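Side-chain contacts in laccase (Uncultured bacterium, PDB 4F7K), which probably oxidises phenolic and related substrates through bound copper ions, passing the electrons to dioxygen, which is reduced to water: residues 104-107 against 112-115; 43-48 against 117-122; 36-41 against 130-135; 212-217 against 357-362; 60-65 against 228-233. One frame throughout, in Å; residues are numbered along the deposited sequence.

Interaction 5 lies nearest the middle of the chain, about 3 Å from its centre, and carries the His-Trp-His-Gly sequence that in related multicopper oxidases helps bind the trinuclear copper cluster. Interaction 4 has its centre about 10 Å from that of interaction 5 and joins it directly: Asp212 OD1 lies 2.9 Å from Arg232 N. Interaction 2 packs part of the core of the first sandwich and reaches interaction 5 where Leu119 CD1 meets Trp61 CE3 at 3.7 Å. Interaction 3, about 10 Å from interaction 2 between centres, shares its sheet through Ile120 N and Leu37 O, 2.7 Å apart. Interaction 1 closes a loop about 14 Å from interaction 5, centre to centre.

Interaction 1 (104-107 against 112-115); sequences HNRS and AKGL
The guanidinium of Arg106 takes hold of the backbone carbonyl of Lys113 side-on, with NE and NH2 both directed at the one oxygen. The shorter and straighter bond runs from Arg106 NE to Lys113 O, 2.8 Å, its donor standing above the carbonyl plane. Arg106 NH2, 3.1 Å from Lys113 O, approaches within that plane but through a more bent N-H (136°). The oxygen stays near the guanidinium plane, so both donors meet it at one edge of the group. With CG anti to the backbone N (chi1 -166°) and the chain extended to NE, the head reaches the facing segment. Its methylenes pass two further carbonyls: Arg106 CG is 3.5 Å from Ala112 O, and Arg106 CD is 3.7 Å from Leu115 O. Ala112 O accepts from Leu115 N at 2.9 Å, which closes the turn. The Ala112 methyl lies against Asn105 OD1, an oxygen bonded to Ser103 OG.

Where this loop of the first cupredoxin-like domain meets the second, Arg106 NH1 is bonded to Val191 O, past strand 183-190, while Lys113 NZ is bonded to Asp139 O of strand 131-140 and its side chain makes a cation-pi contact with Trp140. A leucine in place of Arg106 would probably leave Lys113 O and Val191 O without these donors and the loop between strands 97-103 and 116-122 less firmly closed. The arginine is held largely by neutral carbonyls; the like charges of Arg106 NH2 and Lys113 NZ, 5.1 Å apart, are probably eased by Asp138, which makes long, weak ion pairs with both.

Interaction 2 (43-48 against 117-122); sequences EVFDIR and GPLIVE
The phenyl ring of Phe45 carries Leu119 CD1 over one face and has Val121 CG2 and the carbonyl oxygen of Ile120 at its edge. The leucine methyl makes a CH-pi contact, with Leu119 CD1 4.3 Å from the centroid of the Phe45 ring and 19° off the ring normal, displaced toward the rim. The other methyl lies on the same side of the ring, out past the rim: Leu119 CD2 is 3.5 Å from Phe45 CZ and also borders CE2. The leucine fork lies over the CZ corner from one side, Leu119 CG 3.7 Å from Phe45 CZ. Leu119 swings this fork away from its own amide nitrogen (chi1 -173°) and meets the phenylalanine coming from the opposite direction. Val121 adds a lighter touch, its CG2 lying 4.1 Å from Phe45 CE2.

This is the facing of two sheets in the first cupredoxin-like beta-sandwich of a multicopper oxidase. Strand 44-48 belongs to one sheet and strand 117-122 to the other; the axes pass 10.5 Å apart at 152°, so the strands run roughly antiparallel in separate layers and meet through their side chains.

Around the ring the core continues with Phe91, whose ring meets that of Phe45 from the neighbouring strand 86-92, and with Leu37 and Ala39 of strand 37-40. Leu119 also packs its CD1 against Trp61, and its CD2 lies 4.0 Å from Leu64 CD2.

Interaction 3 (36-41 against 130-135); sequences VLRARQ and DHDLII
Val36 and Ile134 bring their backbones nearest, with 9.1 Å between Val36 CA and Ile134 CA, a spacing bridged by side chains and water. These two residues reach toward each other tip to tip, Val36 CG1 standing 3.8 Å from Ile134 CD1. Beyond them Asp132, its carboxylate held opposite its own N (chi1 -177°), extends toward Arg38. Their direct salt bridge is long, 3.8 Å from Arg38 NH2 to Asp132 OD2, and the guanidinium and carboxylate planes are turned 73° apart, so the oxygen comes to the guanidinium edge without a flat, two-pronged pairing.

Two waters fill in. Water 1 accepts from Arg38 NH2 at 2.7 Å and gives a weak bond to Asp132 OD1. Water 2 accepts from the same Arg38 NH2 at 2.6 Å and donates to Asp132 OD2 over 3.3 Å. Each charge also has a closer mate: Glu122 OE2 pairs with Arg38 NH1, and Arg187 NE with Asp132 OD1.

The contact joins two domains. Strand 37-40 is an outer strand of a sheet in the first sandwich, parallel to strand 116-122, whose Ile120 touches Val36, Arg38 and Ile134; strand 131-140 lies in the six-stranded sheet of the second, between 167-173 and 183-190.

Interaction 4 (212-217 against 357-362); sequences DGMPIV and GHHFFE
His359 turns its ring toward Asp212 and Met214 by setting CG anti to its own carbonyl carbon (chi1 -85°), while a bend at chi2 (-69°) folds the end of Met214 back over that ring. The methyl lies almost over the ring's centre: Met214 CE is 3.7 Å from the His359 centroid, a CH-pi contact. Nearer the chain, Met214 CG touches His359 CD2 at 3.5 Å. At the ring edge NE2 donates to the backbone, with His359 NE2 2.8 Å from Asp212 O and the N-H fairly straight (158°). The donor lies in the carbonyl plane and the oxygen close to the ring plane, so bond and methyl together hold the imidazole from edge and face.

Replacing His359 by an alanine would probably leave Asp212 O without this donor and open a gap beneath the Met214 methyl.

Asp212 is tied down in turn, its OD1 bonded to Arg232 N and salt-bridged to Arg373. The contact links the second and third cupredoxin-like domains, and His359 stands two residues beyond the His-Leu-His-Gly sequence that ends at Gly357, a signature of the multicopper oxidases whose histidines bind copper in relatives.

Interaction 5 (60-65 against 228-233); sequences HWHGLR and APAQRA
His62 meets Ala230 and Arg232 where two type II turns face each other, one of them overlapping the His-Trp-His-Gly signature of multicopper oxidases, whose histidines contribute to the trinuclear copper site in relatives. The imidazole, swung to the far side of CB from its own amide nitrogen (chi1 -164°), points its CE1-NE2 side at the Ala230 methyl. His62 CE1 lies 3.4 Å from Ala230 CB, and the methyl comes obliquely, neither squarely over the ring nor in its plane. On the CD2 side the guanidinium of Arg232 passes at a slant, its plane 74° from that of the ring, with Arg232 NH1 4.0 Å from His62 CD2. The other end of the same group brings a face to the backbone: His62 O stands over it, 3.9 Å from Arg232 NH2.

Bends at chi2 and chi3 curl the arginine, so that NH1 reaches back to the carbonyl of Ala230, in the turn just before it. Arg232 NH1 gives Ala230 O a bond of 2.9 Å, lying in the carbonyl plane, and Trp100 NE1 is bonded to that oxygen too. The remaining guanidinium nitrogens are engaged by Asp374 at NH2 and Thr98 O at NE, which fixes the rotation of the group. His62 is held likewise, its NE2 bonded to Thr375 OG1 and its ND1 to His102 NE2.

Gly63 has backbone angles that would press a CB against His62 O, and that CB would also fall about 2.9 Å from Arg232 NH2. The second turn is braced within itself, Ala228 N donating to Gln231 OE1 at 2.9 Å from above the amide plane.

Interaction 1 (104-107 against 112-115)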
# COMPACT_ATOMS: atom_id res chain seq x y z
N HIS A 104 -5.87 6.87 -9.72
CA HIS A 104 -6.88 7.32 -8.75
C HIS A 104 -8.13 6.44 -8.72
O HIS A 104 -8.84 6.43 -7.71
CB HIS A 104 -7.32 8.75 -9.09
CG HIS A 104 -8.36 8.81 -10.16
ND1 HIS A 104 -8.07 8.55 -11.50
CD2 HIS A 104 -9.70 9.02 -10.10
CE1 HIS A 104 -9.18 8.64 -12.21
NE2 HIS A 104 -10.18 8.93 -11.38
N ASN A 105 -8.41 5.75 -9.82
CA ASN A 105 -9.62 4.95 -9.92
C ASN A 105 -9.37 3.43 -9.84
O ASN A 105 -10.27 2.63 -10.15
CB ASN A 105 -10.38 5.30 -11.21
CG ASN A 105 -9.59 5.01 -12.46
OD1 ASN A 105 -8.44 4.55 -12.41
ND2 ASN A 105 -10.18 5.32 -13.60
N ARG A 106 -8.18 3.05 -9.39
CA ARG A 106 -7.79 1.64 -9.38
C ARG A 106 -8.74 0.66 -8.63
O ARG A 106 -8.90 -0.54 -9.03
CB ARG A 106 -6.34 1.48 -8.90
CG ARG A 106 -5.81 0.09 -9.20
CD ARG A 106 -4.32 -0.10 -8.95
NE ARG A 106 -4.02 -1.53 -9.09
CZ ARG A 106 -3.88 -2.34 -8.05
NH1 ARG A 106 -3.94 -1.84 -6.82
NH2 ARG A 106 -3.65 -3.65 -8.22
N SER A 107 -9.43 1.19 -7.62
CA SER A 107 -10.30 0.36 -6.77
C SER A 107 -11.59 0.02 -7.44
O SER A 107 -12.28 -0.90 -7.00
CB SER A 107 -10.60 1.06 -5.46
OG SER A 107 -9.45 1.03 -4.66
N ALA A 112 -7.51 -0.57 -14.86
CA ALA A 112 -6.40 0.04 -14.12
C ALA A 112 -5.64 -0.98 -13.24
O ALA A 112 -4.75 -0.61 -12.42
CB ALA A 112 -6.93 1.21 -13.28
N LYS A 113 -5.97 -2.26 -13.38
CA LYS A 113 -5.37 -3.27 -12.50
C LYS A 113 -3.83 -3.13 -12.36
O LYS A 113 -3.27 -3.18 -11.26
CB LYS A 113 -5.73 -4.66 -13.01
CG LYS A 113 -5.03 -5.79 -12.31
CD LYS A 113 -5.64 -6.08 -10.98
CE LYS A 113 -5.63 -7.62 -10.80
NZ LYS A 113 -5.83 -8.08 -9.39
N GLY A 114 -3.15 -2.92 -13.48
CA GLY A 114 -1.69 -2.89 -13.50
C GLY A 114 -1.05 -1.56 -13.18
O GLY A 114 0.19 -1.44 -13.16
N LEU A 115 -1.88 -0.55 -12.94
CA LEU A 115 -1.42 0.85 -12.87
C LEU A 115 -1.05 1.16 -11.43
O LEU A 115 -1.77 1.85 -10.74
CB LEU A 115 -2.49 1.83 -13.37
CG LEU A 115 -2.75 1.90 -14.89
CD1 LEU A 115 -3.90 2.81 -15.23
CD2 LEU A 115 -1.49 2.37 -15.62

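Interaction 2 (43-48 against 117-122)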
# COMPACT_ATOMS: atom_id res chain seq x y z
N GLU A 43 13.34 15.25 0.65
CA GLU A 43 13.64 15.60 -0.74
C GLU A 43 12.40 15.68 -1.64
O GLU A 43 11.32 15.22 -1.28
CB GLU A 43 14.60 14.59 -1.36
CG GLU A 43 16.01 14.52 -0.81
CD GLU A 43 16.89 13.51 -1.60
OE1 GLU A 43 16.34 12.52 -2.21
OE2 GLU A 43 18.13 13.72 -1.61
N VAL A 44 12.59 16.25 -2.81
CA VAL A 44 11.51 16.50 -3.73
C VAL A 44 11.42 15.38 -4.74
O VAL A 44 12.43 14.99 -5.33
CB VAL A 44 11.70 17.84 -4.48
CG1 VAL A 44 10.42 18.22 -5.22
CG2 VAL A 44 12.06 18.93 -3.51
N PHE A 45 10.22 14.83 -4.90
CA PHE A 45 9.86 13.99 -6.04
C PHE A 45 9.31 14.91 -7.10
O PHE A 45 8.34 15.64 -6.86
CB PHE A 45 8.71 13.04 -5.68
CG PHE A 45 9.12 11.81 -4.95
CD1 PHE A 45 9.47 10.65 -5.65
CD2 PHE A 45 9.11 11.77 -3.54
CE1 PHE A 45 9.82 9.47 -4.95
CE2 PHE A 45 9.46 10.60 -2.84
CZ PHE A 45 9.82 9.46 -3.55
N ASP A 46 9.93 14.90 -8.27
CA ASP A 46 9.44 15.64 -9.42
C ASP A 46 9.07 14.62 -10.51
O ASP A 46 9.97 14.00 -11.08
CB ASP A 46 10.51 16.64 -9.88
CG ASP A 46 10.76 17.77 -8.86
OD1 ASP A 46 9.80 18.46 -8.48
OD2 ASP A 46 11.92 17.99 -8.44
N ILE A 47 7.78 14.45 -10.77
CA ILE A 47 7.27 13.38 -11.63
C ILE A 47 6.42 13.95 -12.77
O ILE A 47 5.45 14.67 -12.53
CB ILE A 47 6.46 12.38 -10.76
CG1 ILE A 47 7.42 11.67 -9.80
CG2 ILE A 47 5.69 11.33 -11.62
CD1 ILE A 47 6.81 11.24 -8.42
N ARG A 48 6.81 13.67 -14.02
CA ARG A 48 5.99 14.05 -15.16
C ARG A 48 5.11 12.85 -15.59
O ARG A 48 5.58 11.94 -16.27
CB ARG A 48 6.84 14.63 -16.31
CG ARG A 48 6.03 15.21 -17.50
CD ARG A 48 6.93 15.73 -18.65
NE ARG A 48 6.29 15.62 -19.97
CZ ARG A 48 6.67 16.26 -21.09
NH1 ARG A 48 7.71 17.11 -21.09
NH2 ARG A 48 6.01 16.06 -22.23
N GLY A 117 2.67 1.01 -8.53
CA GLY A 117 4.02 0.65 -8.19
C GLY A 117 4.38 1.19 -6.80
O GLY A 117 3.57 1.88 -6.14
N PRO A 118 5.61 0.90 -6.36
CA PRO A 118 6.08 1.26 -5.06
C PRO A 118 6.81 2.60 -5.06
O PRO A 118 7.46 3.00 -6.04
CB PRO A 118 7.04 0.13 -4.72
CG PRO A 118 7.60 -0.27 -6.05
CD PRO A 118 6.55 -0.01 -7.06
N LEU A 119 6.66 3.30 -3.94
CA LEU A 119 7.33 4.56 -3.69
C LEU A 119 8.06 4.43 -2.35
O LEU A 119 7.43 4.31 -1.31
CB LEU A 119 6.31 5.72 -3.67
CG LEU A 119 6.89 7.15 -3.58
CD1 LEU A 119 6.00 8.14 -4.27
CD2 LEU A 119 7.17 7.60 -2.15
N ILE A 120 9.39 4.47 -2.42
CA ILE A 120 10.24 4.34 -1.26
C ILE A 120 10.86 5.70 -0.88
O ILE A 120 11.56 6.34 -1.67
CB ILE A 120 11.32 3.25 -1.47
CG1 ILE A 120 10.69 1.92 -1.93
CG2 ILE A 120 12.09 3.03 -0.18
CD1 ILE A 120 9.66 1.31 -0.96
N VAL A 121 10.56 6.14 0.34
CA VAL A 121 11.23 7.31 0.92
C VAL A 121 12.27 6.83 1.94
O VAL A 121 11.93 6.22 2.93
CB VAL A 121 10.24 8.25 1.62
CG1 VAL A 121 10.97 9.54 2.06
CG2 VAL A 121 9.06 8.59 0.73
N GLU A 122 13.54 7.08 1.65
CA GLU A 122 14.65 6.51 2.41
C GLU A 122 14.91 7.27 3.70
O GLU A 122 14.74 8.48 3.74
CB GLU A 122 15.92 6.58 1.58
CG GLU A 122 15.85 5.89 0.22
CD GLU A 122 17.14 6.10 -0.53
OE1 GLU A 122 18.17 6.32 0.16
OE2 GLU A 122 17.13 6.08 -1.77

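Interaction 3 (36-41 against 130-135)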
# COMPACT_ATOMS: atom_id res chain seq x y z
N VAL A 36 10.08 1.49 -9.29
CA VAL A 36 10.29 1.93 -7.91
C VAL A 36 10.73 3.39 -7.91
O VAL A 36 11.79 3.70 -8.43
CB VAL A 36 11.48 1.12 -7.21
CG1 VAL A 36 11.58 1.45 -5.74
CG2 VAL A 36 11.34 -0.38 -7.39
N LEU A 37 9.92 4.27 -7.37
CA LEU A 37 10.30 5.67 -7.18
C LEU A 37 10.95 5.83 -5.80
O LEU A 37 10.39 5.40 -4.80
CB LEU A 37 9.06 6.57 -7.32
CG LEU A 37 8.31 6.33 -8.65
CD1 LEU A 37 7.03 7.10 -8.64
CD2 LEU A 37 9.16 6.70 -9.88
N ARG A 38 12.14 6.43 -5.79
CA ARG A 38 12.96 6.54 -4.60
C ARG A 38 13.36 8.00 -4.38
O ARG A 38 13.67 8.71 -5.33
CB ARG A 38 14.25 5.72 -4.78
CG ARG A 38 14.27 4.47 -3.94
CD ARG A 38 14.73 3.17 -4.69
NE ARG A 38 14.79 2.01 -3.77
CZ ARG A 38 15.33 2.05 -2.54
NH1 ARG A 38 15.87 3.17 -2.06
NH2 ARG A 38 15.35 0.96 -1.77
N ALA A 39 13.35 8.42 -3.11
CA ALA A 39 13.93 9.71 -2.70
C ALA A 39 14.24 9.66 -1.21
O ALA A 39 13.59 8.95 -0.48
CB ALA A 39 12.95 10.84 -2.99
N ARG A 40 15.23 10.42 -0.75
CA ARG A 40 15.50 10.50 0.69
C ARG A 40 14.41 11.34 1.37
O ARG A 40 13.84 12.25 0.76
CB ARG A 40 16.91 11.09 0.97
CG ARG A 40 18.03 10.37 0.25
CD ARG A 40 19.42 10.89 0.62
NE ARG A 40 20.07 10.02 1.60
N GLN A 41 14.09 11.00 2.60
CA GLN A 41 13.19 11.85 3.40
C GLN A 41 13.61 13.33 3.28
O GLN A 41 14.80 13.66 3.42
CB GLN A 41 13.28 11.41 4.87
CG GLN A 41 12.21 11.96 5.76
CD GLN A 41 12.31 11.45 7.20
OE1 GLN A 41 13.15 10.61 7.54
NE2 GLN A 41 11.43 11.95 8.05
N ASP A 130 21.53 -6.36 4.44
CA ASP A 130 22.18 -6.80 3.20
C ASP A 130 21.34 -6.62 1.93
O ASP A 130 21.88 -6.32 0.88
CB ASP A 130 22.64 -8.26 3.33
CG ASP A 130 23.63 -8.44 4.44
OD1 ASP A 130 24.64 -7.69 4.46
OD2 ASP A 130 23.41 -9.33 5.28
N HIS A 131 20.03 -6.81 2.03
CA HIS A 131 19.13 -6.64 0.88
C HIS A 131 17.84 -6.00 1.32
O HIS A 131 17.30 -6.31 2.38
CB HIS A 131 18.81 -7.98 0.21
CG HIS A 131 20.00 -8.70 -0.33
ND1 HIS A 131 20.68 -9.65 0.39
CD2 HIS A 131 20.64 -8.59 -1.52
CE1 HIS A 131 21.68 -10.12 -0.33
NE2 HIS A 131 21.69 -9.48 -1.49
N ASP A 132 17.36 -5.09 0.48
CA ASP A 132 16.16 -4.33 0.73
C ASP A 132 15.22 -4.65 -0.43
O ASP A 132 15.38 -4.12 -1.53
CB ASP A 132 16.52 -2.84 0.79
CG ASP A 132 15.33 -1.94 1.11
OD1 ASP A 132 14.14 -2.35 0.92
OD2 ASP A 132 15.60 -0.79 1.55
N LEU A 133 14.24 -5.52 -0.16
CA LEU A 133 13.33 -6.06 -1.19
C LEU A 133 11.90 -5.60 -0.98
O LEU A 133 11.45 -5.45 0.17
CB LEU A 133 13.38 -7.60 -1.24
CG LEU A 133 14.80 -8.19 -1.22
CD1 LEU A 133 14.84 -9.69 -0.87
CD2 LEU A 133 15.58 -7.90 -2.52
N ILE A 134 11.19 -5.39 -2.08
CA ILE A 134 9.80 -4.95 -2.04
C ILE A 134 8.93 -6.12 -2.46
O ILE A 134 9.20 -6.74 -3.48
CB ILE A 134 9.60 -3.74 -2.99
CG1 ILE A 134 10.31 -2.50 -2.43
CG2 ILE A 134 8.11 -3.49 -3.29
CD1 ILE A 134 10.63 -1.43 -3.49
N ILE A 135 7.88 -6.41 -1.69
CA ILE A 135 7.04 -7.56 -1.93
C ILE A 135 5.62 -7.09 -2.13
O ILE A 135 4.92 -6.74 -1.15
CB ILE A 135 7.01 -8.56 -0.71
CG1 ILE A 135 8.38 -8.66 -0.02
CG2 ILE A 135 6.42 -9.91 -1.14
CD1 ILE A 135 9.48 -9.13 -0.87
O HOH W 1 13.62 -1.08 -1.37
O HOH W 2 16.27 2.18 0.33

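Interaction 4 (212-217 against 357-362)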
# COMPACT_ATOMS: atom_id res chain seq x y z
N ASP A 212 2.34 0.72 7.29
CA ASP A 212 1.89 1.84 6.46
C ASP A 212 2.92 3.00 6.41
O ASP A 212 2.57 4.18 6.47
CB ASP A 212 0.52 2.32 6.90
CG ASP A 212 -0.57 1.26 6.68
OD1 ASP A 212 -0.27 0.17 6.15
OD2 ASP A 212 -1.74 1.52 7.04
N GLY A 213 4.19 2.64 6.30
CA GLY A 213 5.23 3.66 6.21
C GLY A 213 5.59 4.29 7.54
O GLY A 213 6.47 5.14 7.58
N MET A 214 4.95 3.85 8.62
CA MET A 214 5.18 4.45 9.96
C MET A 214 5.81 3.47 10.94
O MET A 214 5.17 2.49 11.33
CB MET A 214 3.90 5.02 10.58
CG MET A 214 3.31 6.16 9.80
SD MET A 214 4.34 7.63 9.87
CE MET A 214 3.76 8.47 8.41
N PRO A 215 7.07 3.74 11.33
CA PRO A 215 7.83 2.95 12.31
C PRO A 215 7.09 2.78 13.63
O PRO A 215 6.45 3.72 14.11
CB PRO A 215 9.09 3.80 12.54
CG PRO A 215 9.22 4.60 11.30
CD PRO A 215 7.81 4.93 10.89
N ILE A 216 7.15 1.58 14.19
CA ILE A 216 6.55 1.29 15.48
C ILE A 216 7.65 1.30 16.53
O ILE A 216 8.80 0.91 16.26
CB ILE A 216 5.79 -0.05 15.50
CG1 ILE A 216 6.72 -1.26 15.33
CG2 ILE A 216 4.66 -0.06 14.45
CD1 ILE A 216 5.95 -2.60 15.19
N VAL A 217 7.29 1.75 17.73
CA VAL A 217 8.24 1.89 18.84
C VAL A 217 8.93 0.57 19.19
O VAL A 217 10.16 0.50 19.23
CB VAL A 217 7.61 2.60 20.06
CG1 VAL A 217 8.52 2.50 21.30
CG2 VAL A 217 7.34 4.07 19.73
N GLY A 357 -4.04 12.20 2.73
CA GLY A 357 -3.25 13.30 3.25
C GLY A 357 -2.89 13.23 4.72
O GLY A 357 -2.17 14.06 5.18
N HIS A 358 -3.36 12.20 5.42
CA HIS A 358 -3.19 12.03 6.85
C HIS A 358 -3.00 10.56 7.16
O HIS A 358 -3.48 9.69 6.39
CB HIS A 358 -4.47 12.49 7.55
CG HIS A 358 -4.73 13.94 7.38
ND1 HIS A 358 -5.23 14.47 6.20
CD2 HIS A 358 -4.45 15.00 8.19
CE1 HIS A 358 -5.29 15.79 6.32
NE2 HIS A 358 -4.84 16.13 7.52
N HIS A 359 -2.27 10.29 8.24
CA HIS A 359 -2.32 9.01 8.93
C HIS A 359 -3.24 9.13 10.14
O HIS A 359 -3.52 10.23 10.60
CB HIS A 359 -0.92 8.55 9.35
CG HIS A 359 -0.18 7.82 8.26
ND1 HIS A 359 0.28 8.43 7.11
CD2 HIS A 359 0.23 6.53 8.18
CE1 HIS A 359 0.90 7.55 6.35
NE2 HIS A 359 0.89 6.39 6.98
N PHE A 360 -3.71 8.01 10.66
CA PHE A 360 -4.63 8.00 11.79
C PHE A 360 -4.38 6.78 12.67
O PHE A 360 -3.85 5.76 12.18
CB PHE A 360 -6.08 7.97 11.30
CG PHE A 360 -6.38 6.81 10.39
CD1 PHE A 360 -6.65 5.55 10.91
CD2 PHE A 360 -6.37 6.97 9.00
CE1 PHE A 360 -6.94 4.46 10.06
CE2 PHE A 360 -6.65 5.89 8.15
CZ PHE A 360 -6.92 4.63 8.70
N PHE A 361 -4.79 6.88 13.94
CA PHE A 361 -4.75 5.74 14.85
C PHE A 361 -6.02 4.87 14.80
O PHE A 361 -7.13 5.39 14.87
CB PHE A 361 -4.56 6.21 16.29
CG PHE A 361 -3.24 6.88 16.55
CD1 PHE A 361 -2.10 6.13 16.85
CD2 PHE A 361 -3.14 8.27 16.56
CE1 PHE A 361 -0.88 6.76 17.12
CE2 PHE A 361 -1.93 8.91 16.82
CZ PHE A 361 -0.79 8.16 17.11
N GLU A 362 -5.84 3.55 14.72
CA GLU A 362 -6.95 2.65 15.04
C GLU A 362 -7.08 2.60 16.57
O GLU A 362 -6.09 2.74 17.29
CB GLU A 362 -6.77 1.24 14.44
CG GLU A 362 -6.58 1.17 12.87
CD GLU A 362 -6.12 -0.21 12.38
OE1 GLU A 362 -5.46 -0.92 13.14
OE2 GLU A 362 -6.39 -0.58 11.21

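Interaction 5 (60-65 against 228-233)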
# COMPACT_ATOMS: atom_id res chain seq x y z
N HIS A 60 -2.55 8.77 -7.55
CA HIS A 60 -2.59 9.00 -6.11
C HIS A 60 -1.31 8.43 -5.48
O HIS A 60 -0.89 7.34 -5.80
CB HIS A 60 -3.85 8.39 -5.47
CG HIS A 60 -3.90 8.54 -3.98
ND1 HIS A 60 -3.74 9.76 -3.36
CD2 HIS A 60 -4.11 7.64 -3.00
CE1 HIS A 60 -3.82 9.60 -2.05
NE2 HIS A 60 -4.05 8.32 -1.80
N TRP A 61 -0.68 9.21 -4.61
CA TRP A 61 0.51 8.80 -3.90
C TRP A 61 -0.01 8.36 -2.53
O TRP A 61 -0.28 9.18 -1.66
CB TRP A 61 1.55 9.95 -3.85
CG TRP A 61 1.58 10.64 -5.17
CD1 TRP A 61 0.81 11.70 -5.55
CD2 TRP A 61 2.33 10.24 -6.34
NE1 TRP A 61 1.07 12.02 -6.87
CE2 TRP A 61 1.98 11.13 -7.38
CE3 TRP A 61 3.29 9.24 -6.58
CZ2 TRP A 61 2.53 11.03 -8.67
CZ3 TRP A 61 3.86 9.16 -7.86
CH2 TRP A 61 3.47 10.04 -8.89
N HIS A 62 -0.11 7.04 -2.37
CA HIS A 62 -0.86 6.41 -1.27
C HIS A 62 -0.12 6.43 0.07
O HIS A 62 0.89 5.76 0.24
CB HIS A 62 -1.23 4.96 -1.68
CG HIS A 62 -2.29 4.35 -0.81
ND1 HIS A 62 -3.53 4.02 -1.29
CD2 HIS A 62 -2.32 4.08 0.52
CE1 HIS A 62 -4.28 3.55 -0.31
NE2 HIS A 62 -3.56 3.55 0.80
N GLY A 63 -0.60 7.24 1.02
CA GLY A 63 0.11 7.48 2.31
C GLY A 63 1.01 8.71 2.41
O GLY A 63 1.60 9.01 3.47
N LEU A 64 1.12 9.45 1.32
CA LEU A 64 1.98 10.62 1.33
C LEU A 64 1.23 11.76 2.02
O LEU A 64 0.15 12.14 1.59
CB LEU A 64 2.42 11.00 -0.09
CG LEU A 64 3.66 10.36 -0.74
CD1 LEU A 64 4.93 10.59 0.10
CD2 LEU A 64 3.51 8.86 -1.02
N ARG A 65 1.81 12.26 3.11
CA ARG A 65 1.31 13.42 3.81
C ARG A 65 1.89 14.63 3.11
O ARG A 65 2.85 15.25 3.61
CB ARG A 65 1.81 13.42 5.26
CG ARG A 65 1.30 12.28 6.15
CD ARG A 65 2.35 12.01 7.23
NE ARG A 65 1.94 12.54 8.51
CZ ARG A 65 2.73 12.71 9.56
NH1 ARG A 65 4.04 12.44 9.53
NH2 ARG A 65 2.20 13.20 10.65
N ALA A 228 -4.63 -5.89 4.93
CA ALA A 228 -5.80 -5.53 4.13
C ALA A 228 -5.35 -4.78 2.87
O ALA A 228 -4.18 -4.39 2.77
CB ALA A 228 -6.80 -4.71 4.95
N PRO A 229 -6.27 -4.56 1.91
CA PRO A 229 -5.90 -3.86 0.67
C PRO A 229 -5.16 -2.56 0.94
O PRO A 229 -5.61 -1.81 1.79
CB PRO A 229 -7.28 -3.56 0.01
CG PRO A 229 -8.17 -4.63 0.53
CD PRO A 229 -7.66 -5.05 1.90
N ALA A 230 -4.03 -2.32 0.25
CA ALA A 230 -3.27 -1.04 0.28
C ALA A 230 -2.38 -0.86 1.52
O ALA A 230 -1.63 0.08 1.60
CB ALA A 230 -4.19 0.18 0.10
N GLN A 231 -2.50 -1.77 2.48
CA GLN A 231 -1.68 -1.77 3.71
C GLN A 231 -0.27 -2.31 3.45
O GLN A 231 -0.04 -3.14 2.55
CB GLN A 231 -2.36 -2.61 4.81
CG GLN A 231 -3.61 -1.93 5.42
CD GLN A 231 -4.15 -2.64 6.66
OE1 GLN A 231 -3.95 -3.84 6.82
NE2 GLN A 231 -4.82 -1.90 7.55
N ARG A 232 0.67 -1.80 4.24
CA ARG A 232 2.07 -2.18 4.15
C ARG A 232 2.56 -2.64 5.51
O ARG A 232 2.08 -2.16 6.57
CB ARG A 232 2.91 -0.97 3.71
CG ARG A 232 2.93 -0.73 2.24
CD ARG A 232 1.90 0.29 1.80
NE ARG A 232 2.20 1.60 2.34
CZ ARG A 232 1.31 2.40 2.91
NH1 ARG A 232 0.04 2.05 2.96
NH2 ARG A 232 1.70 3.58 3.41
N ALA A 233 3.54 -3.55 5.50
CA ALA A 233 4.29 -3.82 6.70
C ALA A 233 5.75 -3.97 6.32
O ALA A 233 6.04 -4.65 5.35
CB ALA A 233 3.79 -5.04 7.44